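Local coordinates for teichoic acid biosynthesis protein F (Staphylococcus epidermidis, PDB 3L7I) that is a teichoic acid biosynthesis protein of the GT-B fold class, built around two Rossmann-like domains, at residues 505-517 / 701-713. Sequence-based numbering, arbitrary orientation.
Sequences LEIGYPRNDVLVN and VDNGKASQYIGDL
I507 and L505 meet the helix 706-713 through Y709 and I710. CG2 of I507 lies over the centre of one face of the Y709 ring, a CH-pi contact 4.2 Å from the centroid and 11° off the ring normal. CG1 of I507 sits between the backbone N and the carbonyl carbon (chi1 55°), and this brings CD1 to 3.7 Å from Y709 CD2. L505 comes to the edge of the same ring, with CD1 3.8 Å from Y709 CE2. The same methyl group also touches I710. Beyond the strand, A706 CB packs on the G508 carbonyl and on P510. I710 and P510 also touch I483 of strand 481-484, which neighbours 504-506 in the sheet of the first Rossmann-like domain.

V701 covers the backbone at I507 and G508. D702 OD1 lies close to the G508-Y509 backbone, and OD2 takes a weak bond from N512 ND2, which also bonds D629.

The main polar grip is D513. OD1 accepts A706 N at 3.0 Å and OD2 accepts S707 N at 3.1 Å, both through syn lone pairs. S707 OG is a further donor to OD2. Farther out, N517 ND2 gives a nearly straight bond (176°) to G704 O, which lies 3.1 Å away in the N517 amide plane.

Two first-turn N-H groups hold the D513 carboxylate and fix its rotation. The helix N-terminus probably stabilises its negative charge. D513 thus caps the start of helix 706-721, while the apolar side chains join this last helix to the sheet edge, a return to the first domain as in other GT-B proteins.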
loop_
_atom_site.group_PDB
_atom_site.type_symbol
_atom_site.label_atom_id
_atom_site.label_comp_id
_atom_site.label_asym_id
_atom_site.label_seq_id
_atom_site.Cartn_x
_atom_site.Cartn_y
_atom_site.Cartn_z
ATOM N N LEU A 505 10.599 -39.700 -26.161
ATOM C CA LEU A 505 11.423 -40.068 -27.313
ATOM C C LEU A 505 12.372 -41.187 -26.906
ATOM O O LEU A 505 13.373 -40.939 -26.221
ATOM C CB LEU A 505 12.241 -38.880 -27.788
ATOM C CG LEU A 505 11.528 -37.558 -28.010
ATOM C CD1 LEU A 505 12.516 -36.507 -28.465
ATOM C CD2 LEU A 505 10.461 -37.773 -29.040
ATOM N N GLU A 506 12.055 -42.417 -27.297
ATOM C CA GLU A 506 12.905 -43.553 -26.969
ATOM C C GLU A 506 14.064 -43.573 -27.912
ATOM O O GLU A 506 13.986 -44.194 -28.955
ATOM C CB GLU A 506 12.146 -44.846 -27.163
ATOM C CG GLU A 506 11.762 -45.538 -25.890
ATOM C CD GLU A 506 11.612 -47.032 -26.091
ATOM O OE1 GLU A 506 12.128 -47.571 -27.108
ATOM O OE2 GLU A 506 10.967 -47.662 -25.233
ATOM N N ILE A 507 15.148 -42.903 -27.568
ATOM C CA ILE A 507 16.232 -42.772 -28.530
ATOM C C ILE A 507 17.595 -43.018 -27.920
ATOM O O ILE A 507 18.557 -43.207 -28.647
ATOM C CB ILE A 507 16.233 -41.387 -29.180
ATOM C CG1 ILE A 507 16.287 -40.294 -28.097
ATOM C CG2 ILE A 507 15.021 -41.221 -30.091
ATOM C CD1 ILE A 507 16.464 -38.897 -28.663
ATOM N N GLY A 508 17.668 -43.014 -26.586
ATOM C CA GLY A 508 18.913 -43.252 -25.872
ATOM C C GLY A 508 19.516 -41.938 -25.434
ATOM O O GLY A 508 19.111 -40.877 -25.897
ATOM N N TYR A 509 20.482 -41.997 -24.530
ATOM C CA TYR A 509 21.066 -40.783 -23.957
ATOM C C TYR A 509 22.140 -40.159 -24.845
ATOM O O TYR A 509 23.067 -40.833 -25.307
ATOM C CB TYR A 509 21.618 -41.063 -22.563
ATOM C CG TYR A 509 20.540 -41.192 -21.538
ATOM C CD1 TYR A 509 19.603 -40.186 -21.393
ATOM C CD2 TYR A 509 20.448 -42.306 -20.714
ATOM C CE1 TYR A 509 18.598 -40.269 -20.468
ATOM C CE2 TYR A 509 19.435 -42.403 -19.770
ATOM C CZ TYR A 509 18.507 -41.372 -19.657
ATOM O OH TYR A 509 17.469 -41.400 -18.748
ATOM N N PRO A 510 22.003 -38.858 -25.105
ATOM C CA PRO A 510 23.048 -38.194 -25.881
ATOM C C PRO A 510 24.414 -38.397 -25.231
ATOM O O PRO A 510 25.422 -38.521 -25.934
ATOM C CB PRO A 510 22.619 -36.724 -25.823
ATOM C CG PRO A 510 21.137 -36.805 -25.797
ATOM C CD PRO A 510 20.824 -38.002 -24.916
ATOM N N ARG A 511 24.431 -38.440 -23.898
ATOM C CA ARG A 511 25.662 -38.548 -23.123
ATOM C C ARG A 511 26.292 -39.902 -23.348
ATOM O O ARG A 511 27.470 -40.107 -23.036
ATOM C CB ARG A 511 25.349 -38.426 -21.642
ATOM C CG ARG A 511 24.272 -39.388 -21.226
ATOM C CD ARG A 511 24.623 -40.141 -19.982
ATOM N NE ARG A 511 23.857 -39.631 -18.856
ATOM C CZ ARG A 511 23.350 -40.396 -17.887
ATOM N NH1 ARG A 511 22.651 -39.834 -16.896
ATOM N NH2 ARG A 511 23.536 -41.718 -17.911
ATOM N N ASN A 512 25.489 -40.829 -23.866
ATOM C CA ASN A 512 25.932 -42.193 -24.118
ATOM C C ASN A 512 26.505 -42.367 -25.524
ATOM O O ASN A 512 27.166 -43.367 -25.800
ATOM C CB ASN A 512 24.795 -43.193 -23.872
ATOM C CG ASN A 512 24.556 -43.478 -22.384
ATOM O OD1 ASN A 512 25.368 -43.128 -21.533
ATOM N ND2 ASN A 512 23.422 -44.124 -22.075
ATOM N N ASP A 513 26.272 -41.380 -26.390
ATOM C CA ASP A 513 26.719 -41.416 -27.785
ATOM C C ASP A 513 28.155 -41.934 -27.904
ATOM O O ASP A 513 28.419 -42.919 -28.614
ATOM C CB ASP A 513 26.612 -40.027 -28.441
ATOM C CG ASP A 513 25.186 -39.689 -28.938
ATOM O OD1 ASP A 513 24.292 -40.572 -28.893
ATOM O OD2 ASP A 513 24.972 -38.526 -29.385
ATOM N N VAL A 514 29.077 -41.274 -27.200
ATOM C CA VAL A 514 30.498 -41.646 -27.220
ATOM C C VAL A 514 30.762 -43.133 -26.912
ATOM O O VAL A 514 31.742 -43.695 -27.397
ATOM C CB VAL A 514 31.344 -40.776 -26.235
ATOM C CG1 VAL A 514 31.967 -39.583 -26.925
ATOM C CG2 VAL A 514 30.499 -40.347 -25.070
ATOM N N LEU A 515 29.923 -43.759 -26.083
ATOM C CA LEU A 515 30.133 -45.161 -25.734
ATOM C C LEU A 515 29.893 -46.023 -26.971
ATOM O O LEU A 515 30.492 -47.086 -27.155
ATOM C CB LEU A 515 29.234 -45.581 -24.575
ATOM C CG LEU A 515 29.379 -44.755 -23.292
ATOM C CD1 LEU A 515 28.432 -45.272 -22.246
ATOM C CD2 LEU A 515 30.804 -44.763 -22.751
ATOM N N VAL A 516 29.026 -45.537 -27.843
ATOM C CA VAL A 516 28.719 -46.254 -29.071
ATOM C C VAL A 516 29.683 -45.903 -30.220
ATOM O O VAL A 516 30.189 -46.799 -30.913
ATOM C CB VAL A 516 27.274 -45.998 -29.489
ATOM C CG1 VAL A 516 27.074 -46.377 -30.938
ATOM C CG2 VAL A 516 26.325 -46.765 -28.585
ATOM N N ASN A 517 29.950 -44.608 -30.402
ATOM C CA ASN A 517 30.758 -44.122 -31.525
ATOM C C ASN A 517 32.285 -44.085 -31.352
ATOM O O ASN A 517 32.999 -43.876 -32.335
ATOM C CB ASN A 517 30.336 -42.707 -31.895
ATOM C CG ASN A 517 28.867 -42.578 -32.105
ATOM O OD1 ASN A 517 28.231 -43.463 -32.678
ATOM N ND2 ASN A 517 28.303 -41.462 -31.644
ATOM N N VAL A 701 18.927 -49.763 -27.360
ATOM C CA VAL A 701 18.352 -48.618 -28.046
ATOM C C VAL A 701 19.384 -47.629 -28.565
ATOM O O VAL A 701 19.143 -47.011 -29.589
ATOM C CB VAL A 701 17.329 -47.885 -27.164
ATOM C CG1 VAL A 701 16.888 -46.571 -27.810
ATOM C CG2 VAL A 701 16.135 -48.790 -26.875
ATOM N N ASP A 702 20.523 -47.491 -27.884
ATOM C CA ASP A 702 21.513 -46.445 -28.207
ATOM C C ASP A 702 22.155 -46.520 -29.630
ATOM O O ASP A 702 22.980 -47.378 -29.936
ATOM C CB ASP A 702 22.549 -46.290 -27.065
ATOM C CG ASP A 702 22.056 -45.342 -25.921
ATOM O OD1 ASP A 702 21.696 -44.178 -26.224
ATOM O OD2 ASP A 702 22.041 -45.739 -24.722
ATOM N N ASN A 703 21.718 -45.592 -30.483
ATOM C CA ASN A 703 22.137 -45.427 -31.874
ATOM C C ASN A 703 23.524 -44.856 -31.985
ATOM O O ASN A 703 24.162 -44.941 -33.027
ATOM C CB ASN A 703 21.223 -44.390 -32.527
ATOM C CG ASN A 703 20.333 -44.975 -33.593
ATOM O OD1 ASN A 703 20.269 -46.190 -33.764
ATOM N ND2 ASN A 703 19.634 -44.108 -34.330
ATOM N N GLY A 704 23.964 -44.221 -30.908
ATOM C CA GLY A 704 25.050 -43.267 -30.982
ATOM C C GLY A 704 24.525 -42.000 -31.632
ATOM O O GLY A 704 25.259 -41.048 -31.839
ATOM N N LYS A 705 23.236 -41.979 -31.947
ATOM C CA LYS A 705 22.671 -40.871 -32.702
ATOM C C LYS A 705 21.745 -39.947 -31.875
ATOM O O LYS A 705 20.965 -39.185 -32.419
ATOM C CB LYS A 705 21.960 -41.408 -33.953
ATOM C CG LYS A 705 22.926 -41.853 -35.079
ATOM C CD LYS A 705 22.278 -42.822 -36.109
ATOM C CE LYS A 705 23.259 -43.234 -37.225
ATOM N NZ LYS A 705 23.110 -44.662 -37.736
ATOM N N ALA A 706 21.853 -39.996 -30.559
ATOM C CA ALA A 706 20.908 -39.268 -29.718
ATOM C C ALA A 706 21.021 -37.737 -29.850
ATOM O O ALA A 706 20.021 -37.050 -30.051
ATOM C CB ALA A 706 21.053 -39.707 -28.260
ATOM N N SER A 707 22.230 -37.205 -29.728
ATOM C CA SER A 707 22.416 -35.765 -29.805
ATOM C C SER A 707 21.960 -35.246 -31.165
ATOM O O SER A 707 21.404 -34.149 -31.274
ATOM C CB SER A 707 23.867 -35.397 -29.553
ATOM O OG SER A 707 24.396 -36.230 -28.535
ATOM N N GLN A 708 22.188 -36.044 -32.202
ATOM C CA GLN A 708 21.687 -35.721 -33.522
ATOM C C GLN A 708 20.163 -35.605 -33.532
ATOM O O GLN A 708 19.619 -34.607 -33.999
ATOM C CB GLN A 708 22.123 -36.788 -34.497
ATOM C CG GLN A 708 21.479 -36.674 -35.838
ATOM C CD GLN A 708 22.243 -37.461 -36.871
ATOM O OE1 GLN A 708 21.728 -37.773 -37.948
ATOM N NE2 GLN A 708 23.490 -37.795 -36.546
ATOM N N TYR A 709 19.476 -36.619 -33.011
ATOM C CA TYR A 709 18.018 -36.573 -32.915
ATOM C C TYR A 709 17.503 -35.304 -32.213
ATOM O O TYR A 709 16.655 -34.594 -32.769
ATOM C CB TYR A 709 17.433 -37.821 -32.245
ATOM C CG TYR A 709 15.956 -37.974 -32.531
ATOM C CD1 TYR A 709 15.511 -38.665 -33.651
ATOM C CD2 TYR A 709 15.008 -37.399 -31.696
ATOM C CE1 TYR A 709 14.162 -38.798 -33.918
ATOM C CE2 TYR A 709 13.648 -37.524 -31.961
ATOM C CZ TYR A 709 13.226 -38.222 -33.073
ATOM O OH TYR A 709 11.868 -38.332 -33.336
ATOM N N ILE A 710 18.003 -35.010 -31.008
ATOM C CA ILE A 710 17.601 -33.776 -30.345
ATOM C C ILE A 710 18.005 -32.525 -31.137
ATOM O O ILE A 710 17.162 -31.682 -31.433
ATOM C CB ILE A 710 18.091 -33.678 -28.891
ATOM C CG1 ILE A 710 17.511 -34.828 -28.080
ATOM C CG2 ILE A 710 17.642 -32.358 -28.280
ATOM C CD1 ILE A 710 15.993 -34.861 -28.121
ATOM N N GLY A 711 19.279 -32.400 -31.492
ATOM C CA GLY A 711 19.719 -31.239 -32.240
ATOM C C GLY A 711 18.897 -30.976 -33.504
ATOM O O GLY A 711 18.586 -29.827 -33.826
ATOM N N ASP A 712 18.555 -32.032 -34.238
ATOM C CA ASP A 712 17.775 -31.863 -35.463
ATOM C C ASP A 712 16.325 -31.556 -35.111
ATOM O O ASP A 712 15.633 -30.857 -35.858
ATOM C CB ASP A 712 17.846 -33.108 -36.365
ATOM C CG ASP A 712 19.227 -33.312 -37.004
ATOM O OD1 ASP A 712 20.085 -32.401 -36.901
ATOM O OD2 ASP A 712 19.453 -34.393 -37.605
ATOM N N LEU A 713 15.852 -32.080 -33.977
ATOM C CA LEU A 713 14.469 -31.818 -33.569
ATOM C C LEU A 713 14.307 -30.337 -33.303
ATOM O O LEU A 713 13.320 -29.739 -33.721
ATOM C CB LEU A 713 14.065 -32.610 -32.325
ATOM C CG LEU A 713 12.643 -32.308 -31.855
ATOM C CD1 LEU A 713 11.650 -32.987 -32.751
ATOM C CD2 LEU A 713 12.453 -32.765 -30.444
#